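Local structure of response regulator (Helicobacter pylori, 2PLN) at the interface of chains A and B. The protein is an orphan response regulator, seen here as its N-terminal receiver domain, and as a full-length protein probably binds promoter DNA to control transcription. Numbering follows the deposited sequence. Chains: chain A/B, Response regulator.

The interface of chains A and B. Residues chain A 96-98, 101, 112, 114; chain B 118.
B:Arg118 reaches across to A:Glu101 and to the loop that leads into helix 98-106 of chain A. Its CB lies 3.7 Å from the carboxylate oxygen OE1 of A:Glu101. CG, anti to the backbone N (chi1 -158°), rests on the start of the helix, 3.9 Å from CA of A:Ser98. CD continues over the A:Thr97-A:Ser98 peptide, 3.7 Å from the carbonyl carbon C of A:Thr97. There the B:Arg118 chain bends, at chi3 -79°, and brings one guanidinium face toward the CE1 edge of the A:Tyr112 ring, a loose contact. NE of B:Arg118 passes 3.8 Å from CB of A:Pro96. NH1 of B:Arg118 donates a hydrogen bond of 2.6 Å to OE1 of A:Glu101, which is also a salt bridge. The acid is met on its syn side but out of its plane, and the carboxylate and guanidinium planes stand 45° apart. NH2 of B:Arg118 points away from the acid and lies 3.6 Å from the methyl CB of A:Ala114. CA of A:Glu101 sits over the centre of the tyrosine ring, and the phenol OH of A:Tyr112 accepts a 3.3 Å hydrogen bond from N of A:Thr97. The tyrosine thus ties the loop to strand 111-114 beside the arginine. Two-fold symmetry repeats the contact with the chains exchanged. The paired salt bridges help join the receiver domains along the alpha4-beta5-alpha5 face (helix 98-106, strand 111-114, helix 120-130), a dimer mode familiar in OmpR/PhoB-type regulators and plausibly the functional one.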
ATOM      1  N   PRO A  96       5.090   0.220 -14.725  1.00 27.15           N
ATOM      2  CA  PRO A  96       3.877   0.587 -14.019  1.00 26.87           C
ATOM      3  C   PRO A  96       3.012   1.509 -14.880  1.00 26.61           C
ATOM      4  O   PRO A  96       3.524   2.434 -15.513  1.00 27.41           O
ATOM      5  CB  PRO A  96       4.398   1.339 -12.779  1.00 26.53           C
ATOM      6  CG  PRO A  96       5.706   1.875 -13.180  1.00 27.20           C
ATOM      7  CD  PRO A  96       6.275   0.876 -14.145  1.00 26.77           C
ATOM      8  N   THR A  97       1.717   1.245 -14.942  1.00 25.55           N
ATOM      9  CA  THR A  97       0.825   2.201 -15.572  1.00 24.31           C
ATOM     10  C   THR A  97      -0.359   2.418 -14.650  1.00 23.85           C
ATOM     11  O   THR A  97      -0.684   1.552 -13.840  1.00 21.64           O
ATOM     12  CB  THR A  97       0.304   1.684 -16.917  1.00 24.49           C
ATOM     13  OG1 THR A  97      -0.393   0.447 -16.712  1.00 24.07           O
ATOM     14  CG2 THR A  97       1.469   1.318 -17.884  1.00 25.62           C
ATOM     15  N   SER A  98      -1.029   3.553 -14.825  1.00 23.75           N
ATOM     16  CA  SER A  98      -2.284   3.808 -14.150  1.00 23.72           C
ATOM     17  C   SER A  98      -3.285   2.682 -14.405  1.00 23.09           C
ATOM     18  O   SER A  98      -3.910   2.163 -13.467  1.00 22.19           O
ATOM     19  CB  SER A  98      -2.871   5.142 -14.619  1.00 23.67           C
ATOM     20  OG  SER A  98      -4.164   5.291 -14.061  1.00 26.87           O
ATOM     21  N   GLU A 101      -2.276  -0.540 -12.504  1.00 16.18           N
ATOM     22  CA  GLU A 101      -2.508  -0.296 -11.057  1.00 16.28           C
ATOM     23  C   GLU A 101      -3.983  -0.441 -10.679  1.00 16.20           C
ATOM     24  O   GLU A 101      -4.343  -1.163  -9.716  1.00 15.57           O
ATOM     25  CB  GLU A 101      -1.963   1.067 -10.661  1.00 16.95           C
ATOM     26  CG  GLU A 101      -2.097   1.362  -9.172  1.00 17.14           C
ATOM     27  CD  GLU A 101      -1.149   2.421  -8.685  1.00 18.91           C
ATOM     28  OE1 GLU A 101      -0.538   3.120  -9.503  1.00 21.42           O
ATOM     29  OE2 GLU A 101      -1.013   2.564  -7.467  1.00 18.40           O
ATOM     30  N   TYR A 112       0.374  -2.357  -5.054  1.00 11.94           N
ATOM     31  CA  TYR A 112       0.966  -2.247  -6.378  1.00 13.41           C
ATOM     32  C   TYR A 112       2.212  -1.372  -6.236  1.00 14.00           C
ATOM     33  O   TYR A 112       2.135  -0.222  -5.765  1.00 13.99           O
ATOM     34  CB  TYR A 112      -0.046  -1.622  -7.341  1.00 13.32           C
ATOM     35  CG  TYR A 112       0.435  -1.527  -8.777  1.00 15.21           C
ATOM     36  CD1 TYR A 112       0.913  -0.326  -9.281  1.00 15.06           C
ATOM     37  CD2 TYR A 112       0.401  -2.642  -9.645  1.00 14.83           C
ATOM     38  CE1 TYR A 112       1.350  -0.224 -10.632  1.00 16.16           C
ATOM     39  CE2 TYR A 112       0.833  -2.533 -10.992  1.00 14.50           C
ATOM     40  CZ  TYR A 112       1.309  -1.332 -11.462  1.00 15.97           C
ATOM     41  OH  TYR A 112       1.764  -1.231 -12.801  1.00 17.89           O
ATOM     42  N   ALA A 114       5.836   0.100  -7.877  1.00 18.92           N
ATOM     43  CA  ALA A 114       6.676   0.299  -9.058  1.00 20.00           C
ATOM     44  C   ALA A 114       8.092  -0.188  -8.785  1.00 21.36           C
ATOM     45  O   ALA A 114       8.622  -0.003  -7.684  1.00 21.58           O
ATOM     46  CB  ALA A 114       6.714   1.768  -9.453  1.00 20.05           C
TER
ATOM     47  N   ARG B 118       0.208   8.641  -9.757  1.00 29.70           N
ATOM     48  CA  ARG B 118       0.174   7.982 -11.073  1.00 29.68           C
ATOM     49  C   ARG B 118      -0.980   8.533 -11.909  1.00 29.15           C
ATOM     50  O   ARG B 118      -0.844   8.791 -13.119  1.00 29.77           O
ATOM     51  CB  ARG B 118       0.068   6.455 -10.927  1.00 30.55           C
ATOM     52  CG  ARG B 118       0.553   5.685 -12.153  1.00 32.46           C
ATOM     53  CD  ARG B 118       1.109   4.291 -11.874  1.00 35.54           C
ATOM     54  NE  ARG B 118       2.487   4.320 -11.370  1.00 39.19           N
ATOM     55  CZ  ARG B 118       2.825   4.164 -10.090  1.00 39.72           C
ATOM     56  NH1 ARG B 118       1.890   3.961  -9.174  1.00 41.89           N
ATOM     57  NH2 ARG B 118       4.098   4.202  -9.714  1.00 42.06           N
TER